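Local coordinates for protein type-2Aa cytolytic delta-endotoxin (Bacillus thuringiensis serovar kyushuensis, PDB 1CBY) that kills the larvae of dipteran insects by making pores in the epithelial cell membrane of the midgut, at residues 105-108 with 109-112; 114-117 with 118-121; 130-133 with 134-137; 198-201 with 202-206. One frame throughout, in Å; residues are numbered along the deposited sequence.

Contact 1 (105-108 with 109-112)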
# COMPACT_ATOMS: atom_id res chain seq x y z
N VAL A 105 -5.26 13.01 22.85
CA VAL A 105 -5.82 11.70 22.55
C VAL A 105 -4.77 10.67 22.23
O VAL A 105 -3.64 11.00 21.87
CB VAL A 105 -6.77 11.71 21.33
CG1 VAL A 105 -8.20 11.69 21.78
CG2 VAL A 105 -6.50 12.91 20.44
N GLU A 106 -5.17 9.41 22.38
CA GLU A 106 -4.34 8.27 22.07
C GLU A 106 -4.64 8.05 20.59
O GLU A 106 -5.82 8.02 20.20
CB GLU A 106 -4.78 7.06 22.89
CG GLU A 106 -3.91 5.82 22.70
CD GLU A 106 -4.34 4.66 23.57
OE1 GLU A 106 -4.90 4.90 24.66
OE2 GLU A 106 -4.11 3.50 23.17
N ILE A 107 -3.61 7.92 19.77
CA ILE A 107 -3.79 7.74 18.34
C ILE A 107 -4.79 6.64 17.99
O ILE A 107 -5.60 6.81 17.07
CB ILE A 107 -2.44 7.51 17.62
CG1 ILE A 107 -1.53 8.73 17.84
CG2 ILE A 107 -2.66 7.29 16.12
CD1 ILE A 107 -0.12 8.56 17.33
N SER A 108 -4.79 5.54 18.74
CA SER A 108 -5.72 4.45 18.48
C SER A 108 -7.16 4.97 18.46
O SER A 108 -7.89 4.79 17.48
CB SER A 108 -5.59 3.36 19.55
OG SER A 108 -5.81 3.89 20.84
N VAL A 109 -7.54 5.67 19.51
CA VAL A 109 -8.89 6.21 19.63
C VAL A 109 -9.23 7.18 18.51
O VAL A 109 -10.34 7.16 17.97
CB VAL A 109 -9.10 6.92 20.98
CG1 VAL A 109 -10.57 7.27 21.16
CG2 VAL A 109 -8.63 6.03 22.13
N MET A 110 -8.26 8.01 18.14
CA MET A 110 -8.46 9.01 17.08
C MET A 110 -8.76 8.37 15.73
O MET A 110 -9.63 8.85 15.00
CB MET A 110 -7.24 9.93 16.98
CG MET A 110 -7.34 10.98 15.88
SD MET A 110 -6.14 12.30 16.11
CE MET A 110 -4.62 11.38 16.08
N VAL A 111 -8.08 7.28 15.41
CA VAL A 111 -8.29 6.60 14.14
C VAL A 111 -9.75 6.15 14.00
O VAL A 111 -10.33 6.22 12.91
CB VAL A 111 -7.35 5.38 14.01
CG1 VAL A 111 -7.67 4.59 12.75
CG2 VAL A 111 -5.92 5.86 13.97
N GLU A 112 -10.34 5.70 15.10
CA GLU A 112 -11.73 5.24 15.12
C GLU A 112 -12.69 6.38 14.81
O GLU A 112 -13.62 6.22 14.03
CB GLU A 112 -12.07 4.62 16.47
CG GLU A 112 -11.35 3.31 16.74
CD GLU A 112 -11.65 2.75 18.12
OE1 GLU A 112 -11.88 3.55 19.06
OE2 GLU A 112 -11.64 1.51 18.28

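Contact 2 (114-117 with 118-121)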
# COMPACT_ATOMS: atom_id res chain seq x y z
N LEU A 114 -12.09 9.22 13.17
CA LEU A 114 -11.91 9.59 11.77
C LEU A 114 -12.51 8.56 10.81
O LEU A 114 -13.11 8.93 9.80
CB LEU A 114 -10.43 9.80 11.47
CG LEU A 114 -9.70 10.85 12.33
CD1 LEU A 114 -8.24 10.87 11.97
CD2 LEU A 114 -10.32 12.22 12.16
N LYS A 115 -12.36 7.28 11.13
CA LYS A 115 -12.90 6.21 10.29
C LYS A 115 -14.43 6.31 10.25
O LYS A 115 -15.06 6.05 9.22
CB LYS A 115 -12.48 4.85 10.84
CG LYS A 115 -12.95 3.67 10.02
CD LYS A 115 -12.53 2.36 10.66
CE LYS A 115 -12.62 1.22 9.66
NZ LYS A 115 -12.00 -0.03 10.20
N LYS A 116 -15.02 6.70 11.37
CA LYS A 116 -16.47 6.84 11.48
C LYS A 116 -16.91 8.08 10.71
O LYS A 116 -17.97 8.09 10.08
CB LYS A 116 -16.86 6.94 12.95
CG LYS A 116 -18.32 6.63 13.24
CD LYS A 116 -18.58 6.66 14.74
CE LYS A 116 -19.98 6.19 15.08
NZ LYS A 116 -21.04 7.08 14.54
N ILE A 117 -16.09 9.13 10.75
CA ILE A 117 -16.40 10.37 10.05
C ILE A 117 -16.29 10.15 8.54
O ILE A 117 -17.08 10.69 7.77
CB ILE A 117 -15.47 11.51 10.49
CG1 ILE A 117 -15.65 11.77 11.99
CG2 ILE A 117 -15.77 12.78 9.71
CD1 ILE A 117 -14.73 12.81 12.56
N ILE A 118 -15.33 9.34 8.12
CA ILE A 118 -15.15 9.02 6.71
C ILE A 118 -16.38 8.24 6.24
O ILE A 118 -16.97 8.56 5.21
CB ILE A 118 -13.87 8.17 6.48
CG1 ILE A 118 -12.62 9.01 6.74
CG2 ILE A 118 -13.84 7.60 5.06
CD1 ILE A 118 -11.34 8.24 6.60
N GLN A 119 -16.76 7.23 7.02
CA GLN A 119 -17.92 6.40 6.71
C GLN A 119 -19.14 7.31 6.46
O GLN A 119 -19.86 7.14 5.47
CB GLN A 119 -18.21 5.45 7.87
CG GLN A 119 -19.39 4.51 7.64
CD GLN A 119 -19.88 3.86 8.92
OE1 GLN A 119 -20.18 4.54 9.90
NE2 GLN A 119 -19.97 2.53 8.92
N GLU A 120 -19.32 8.28 7.34
CA GLU A 120 -20.42 9.23 7.24
C GLU A 120 -20.32 10.05 5.95
O GLU A 120 -21.24 10.04 5.13
CB GLU A 120 -20.42 10.15 8.47
CG GLU A 120 -21.60 11.12 8.55
CD GLU A 120 -22.94 10.42 8.73
OE1 GLU A 120 -23.20 9.92 9.85
OE2 GLU A 120 -23.73 10.38 7.76
N VAL A 121 -19.18 10.72 5.76
CA VAL A 121 -18.95 11.56 4.58
C VAL A 121 -19.05 10.80 3.26
O VAL A 121 -19.50 11.36 2.26
CB VAL A 121 -17.59 12.29 4.68
CG1 VAL A 121 -17.27 13.03 3.38
CG2 VAL A 121 -17.62 13.27 5.85

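Contact 3 (130-133 with 134-137)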
# COMPACT_ATOMS: atom_id res chain seq x y z
N SER A 130 -11.89 -5.90 3.49
CA SER A 130 -10.65 -5.40 2.90
C SER A 130 -10.69 -3.89 2.71
O SER A 130 -9.74 -3.20 3.08
CB SER A 130 -10.38 -6.08 1.56
OG SER A 130 -10.11 -7.46 1.73
N PHE A 131 -11.79 -3.37 2.18
CA PHE A 131 -11.90 -1.94 1.96
C PHE A 131 -11.76 -1.16 3.26
O PHE A 131 -10.91 -0.27 3.37
CB PHE A 131 -13.21 -1.55 1.28
CG PHE A 131 -13.43 -0.07 1.18
CD1 PHE A 131 -12.68 0.70 0.29
CD2 PHE A 131 -14.36 0.57 2.00
CE1 PHE A 131 -12.85 2.08 0.22
CE2 PHE A 131 -14.53 1.96 1.93
CZ PHE A 131 -13.77 2.71 1.04
N TRP A 132 -12.57 -1.51 4.26
CA TRP A 132 -12.51 -0.82 5.54
C TRP A 132 -11.18 -1.01 6.27
O TRP A 132 -10.81 -0.20 7.11
CB TRP A 132 -13.71 -1.19 6.40
CG TRP A 132 -14.97 -0.66 5.81
CD1 TRP A 132 -15.97 -1.38 5.24
CD2 TRP A 132 -15.32 0.72 5.66
NE1 TRP A 132 -16.93 -0.54 4.73
CE2 TRP A 132 -16.55 0.76 4.97
CE3 TRP A 132 -14.71 1.92 6.03
CZ2 TRP A 132 -17.19 1.95 4.64
CZ3 TRP A 132 -15.35 3.12 5.70
CH2 TRP A 132 -16.57 3.12 5.01
N ASN A 133 -10.47 -2.08 5.93
CA ASN A 133 -9.16 -2.32 6.52
C ASN A 133 -8.19 -1.36 5.84
O ASN A 133 -7.31 -0.80 6.49
CB ASN A 133 -8.71 -3.77 6.29
CG ASN A 133 -9.26 -4.73 7.34
OD1 ASN A 133 -9.14 -5.94 7.20
ND2 ASN A 133 -9.87 -4.19 8.39
N SER A 134 -8.37 -1.16 4.54
CA SER A 134 -7.52 -0.25 3.78
C SER A 134 -7.73 1.15 4.34
O SER A 134 -6.78 1.88 4.59
CB SER A 134 -7.90 -0.26 2.29
OG SER A 134 -7.67 -1.55 1.73
N VAL A 135 -8.99 1.50 4.57
CA VAL A 135 -9.33 2.80 5.13
C VAL A 135 -8.68 3.01 6.49
O VAL A 135 -8.07 4.05 6.73
CB VAL A 135 -10.85 2.98 5.27
CG1 VAL A 135 -11.16 4.22 6.06
CG2 VAL A 135 -11.49 3.07 3.89
N GLU A 136 -8.79 2.02 7.37
CA GLU A 136 -8.21 2.13 8.70
C GLU A 136 -6.69 2.18 8.65
O GLU A 136 -6.06 3.01 9.32
CB GLU A 136 -8.67 0.97 9.59
CG GLU A 136 -8.47 1.24 11.07
CD GLU A 136 -8.89 0.07 11.93
OE1 GLU A 136 -8.58 -1.08 11.55
OE2 GLU A 136 -9.52 0.29 12.98
N ALA A 137 -6.09 1.30 7.85
CA ALA A 137 -4.64 1.26 7.70
C ALA A 137 -4.13 2.63 7.22
O ALA A 137 -3.18 3.17 7.78
CB ALA A 137 -4.25 0.18 6.73

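Contact 4 (198-201 with 202-206)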
# COMPACT_ATOMS: atom_id res chain seq x y z
N GLU A 198 7.75 17.66 19.31
CA GLU A 198 8.78 17.85 18.30
C GLU A 198 8.84 16.69 17.31
O GLU A 198 8.73 15.52 17.69
CB GLU A 198 10.15 18.06 18.96
CG GLU A 198 10.59 16.93 19.89
CD GLU A 198 11.91 17.21 20.58
OE1 GLU A 198 12.01 18.25 21.26
OE2 GLU A 198 12.84 16.38 20.45
N LYS A 199 9.07 17.03 16.04
CA LYS A 199 9.14 16.06 14.95
C LYS A 199 9.90 14.75 15.22
O LYS A 199 9.48 13.70 14.77
CB LYS A 199 9.67 16.74 13.68
CG LYS A 199 9.82 15.81 12.49
CD LYS A 199 10.10 16.57 11.20
CE LYS A 199 10.97 15.73 10.28
NZ LYS A 199 11.10 16.31 8.91
N GLN A 200 11.02 14.81 15.94
CA GLN A 200 11.78 13.59 16.23
C GLN A 200 10.95 12.58 17.01
O GLN A 200 11.15 11.38 16.88
CB GLN A 200 13.08 13.89 16.97
CG GLN A 200 14.28 14.10 16.06
CD GLN A 200 14.62 12.87 15.23
OE1 GLN A 200 15.14 11.88 15.74
NE2 GLN A 200 14.35 12.95 13.93
N LYS A 201 10.04 13.08 17.85
CA LYS A 201 9.17 12.21 18.64
C LYS A 201 8.00 11.75 17.77
O LYS A 201 7.67 10.56 17.74
CB LYS A 201 8.69 12.94 19.89
CG LYS A 201 9.81 13.17 20.90
CD LYS A 201 9.30 13.65 22.24
CE LYS A 201 10.44 13.71 23.25
NZ LYS A 201 9.99 14.14 24.60
N VAL A 202 7.42 12.68 17.02
CA VAL A 202 6.30 12.38 16.13
C VAL A 202 6.66 11.27 15.12
O VAL A 202 5.88 10.35 14.90
CB VAL A 202 5.85 13.64 15.35
CG1 VAL A 202 4.80 13.28 14.31
CG2 VAL A 202 5.27 14.65 16.30
N LEU A 203 7.86 11.35 14.56
CA LEU A 203 8.32 10.37 13.58
C LEU A 203 8.28 8.93 14.07
O LEU A 203 8.15 8.00 13.27
CB LEU A 203 9.75 10.70 13.12
CG LEU A 203 10.00 11.95 12.28
CD1 LEU A 203 11.50 12.08 12.01
CD2 LEU A 203 9.22 11.90 10.98
N PHE A 204 8.40 8.74 15.39
CA PHE A 204 8.38 7.40 15.96
C PHE A 204 7.17 7.10 16.83
O PHE A 204 7.22 6.26 17.73
CB PHE A 204 9.69 7.13 16.70
CG PHE A 204 10.89 7.13 15.79
CD1 PHE A 204 11.25 5.98 15.10
CD2 PHE A 204 11.61 8.30 15.58
CE1 PHE A 204 12.31 5.99 14.21
CE2 PHE A 204 12.68 8.32 14.68
CZ PHE A 204 13.03 7.16 13.99
N PHE A 205 6.07 7.78 16.53
CA PHE A 205 4.81 7.59 17.23
C PHE A 205 4.16 6.25 16.86
O PHE A 205 4.24 5.80 15.72
CB PHE A 205 3.84 8.71 16.86
CG PHE A 205 3.84 9.86 17.82
CD1 PHE A 205 4.70 9.87 18.91
CD2 PHE A 205 2.94 10.91 17.65
CE1 PHE A 205 4.67 10.92 19.83
CE2 PHE A 205 2.89 11.96 18.56
CZ PHE A 205 3.76 11.97 19.66
N THR A 206 3.51 5.63 17.83
CA THR A 206 2.84 4.35 17.62
C THR A 206 1.35 4.52 17.93
O THR A 206 0.93 5.54 18.49
CB THR A 206 3.43 3.24 18.51
OG1 THR A 206 3.27 3.59 19.89
CG2 THR A 206 4.91 3.04 18.21

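Contact 1 (105-108 with 109-112)
Val109, in the first turn of helix 107-122, sets its CG2 4.1 Å from CB of Glu106, the N-cap residue. The Glu106 chain runs out extended, and Ser108 OG reaches its OE2 in a weak hydrogen bond of 2.9 Å. Met110 N then donates to Glu106 O at 3.2 Å, in the carbonyl plane, the first helical bond after the strand. The thioether of Met110 is touched from two residues: SD lies 4.4 Å from CG2 of Val105, and CE lies 4.4 Å from CG1 of Ile107. The turn at chi3 (59°) swings that methyl round to Ile107. Val111 N bonds to Ile107 O at 3.0 Å, with a second, weak bond to Ser108 O. Val111 CG2 sits beside its own backbone N, which places it 4.2 Å from CG2 of Ile107, one helical turn back. This is the junction where strand 104-106 runs straight into a helix: Val105 is still backbone-bonded to Ala211, Met110 packs on Tyr213 and Val215 of strand 210-225, and Val111 touches Ile139 and Lys140 of helix 129-141.

Contact 2 (114-117 with 118-121)
Four successive i to i+4 hydrogen bonds run from Leu114-Ile118 to Ile117-Val121, the straightest being Val121 N to Ile117 O at 2.9 Å and 174°, so the stretch is regular alpha helix. Among the side chains, Ile118 lays CG1 alongside the Leu114 carbonyl that also takes its N-H. That branch stands next to its own backbone N (chi1 -69°), which turns it back along the helix toward Leu114. Val121 does much the same with CG2, which lies beside Ile117 O and 4.3 Å from CG2 of Ile117; this methyl pair is the apolar side-chain touch between the two segments. Other chains of the stretch are polar. Lys116 and Glu120 are one turn apart, yet NZ of Lys116 stays 5.9 Å from OE1 of Glu120, too far for a salt bridge, so any attraction between the opposite charges is probably weak. Gln119 brings its CB to 3.5 Å from Lys116 O. The apolar residues pack inward, where Leu114 and Ile118 both meet Ile139 of helix 129-141; Leu114 also touches Phe191, and Ile118 touches Leu187 and Leu189, of strand 183-195. Ile117 rests on Leu96 and Val100 of strand 90-102. The helix thus packs against strands 90-102 and 183-195 of the sheet and against helix 129-141, to which Lys115 NZ also reaches through a weak hydrogen bond to Trp132 O.

Contact 3 (130-133 with 134-137)
Backbone N-H groups of Ser134, Val135, Glu136 and Ala137 each bond to the carbonyl four residues earlier, a continuous run of alpha helix. The Ala137 N to Asn133 O bond measures 2.8 Å. The Glu136 N to Trp132 O bond is 3.0 Å. Ser134 takes hold of the same carbonyl twice. Its OG also donates to Ser130 O at 3.0 Å, from above the carbonyl plane, because chi1 of -63° sets the hydroxyl beside its own backbone N. The apolar centre is Val135, whose CG2 sits over one face of the Phe131 ring in a CH-pi contact, 3.9 Å from the centroid and 21° off the ring normal. The same methyl lies 4.0 Å from Trp132 CE3, so it is shared by both aromatics. These rings meet each other as well: Phe131 CD2 stands over the centre of one face of the indole, while Trp132 NE1 lies in plane at the edge of the phenyl. That indole N-H is taken by Ile126 O. Both aromatics also meet Leu122 of helix 107-122, while Asn133 and Ala137 pack on Glu152 and Thr148 respectively, both of the second subunit. Chemically, Val135, Phe131 and Trp132 make an apolar cluster, whereas Ser130 O accepts two bonds and the Ser134 hydroxyl has its hydrogen bond within its own helix.

Contact 4 (198-201 with 202-206)
Val202 N reaches Glu198 O at 3.2 Å and Leu203 N reaches Lys199 O at 2.9 Å, two helical hydrogen bonds. Glu198, the N-cap residue of helix 199-202, has its carbonyl gripped twice, since Lys201 N also donates to it from the opposite face of its plane. Next, Phe204 N bonds three residues back to Lys201 O at 3.1 Å, from above the carbonyl plane, and Val202 to Phe205 makes a type I beta turn. Packing centres on Leu203. Its CG lies 3.9 Å from Lys199 CG, and its CD1 is touched by a polar amide, Gln200 NE2 at 3.5 Å, folded back by the bend at chi2 (-62°). The aromatics deal with carbonyls. Gln200 O lies in plane at the edge of the Phe204 ring, 3.4 Å from CD2, whereas Phe205 brings CD1 near Lys201 O and covers Val202 CA with a ring face. Beyond the two segments, Lys199 makes a cation-pi contact with Trp157. In chemical terms, two phenylalanine rings lie against carbonyls of the turn, and the aliphatic stem of a lysine serves as packing surface while its ammonium is held by an indole.

Overall arrangement
Contacts 1 and 2 follow each other on helix 107-122, their centres 13 Å apart, and contact 3 lies on the next helix, 129-141. The two helices meet at both levels: Val111 CG1 of contact 1 is 3.8 Å from Glu136 CG, and Ile118 CD1 of contact 2 is 4.1 Å from Val135 CG1. Contact 4 is joined to the start of helix 107-122, where Ile107 CD1 packs 3.9 Å from Phe205 CD2; its centre is about 25 Å from that of contact 2, with no touch. Contacts 3 and 4 both reach the second subunit of the protoxin dimer. All four lie away from the proteolytic processing stops at Ser38 and Ser228.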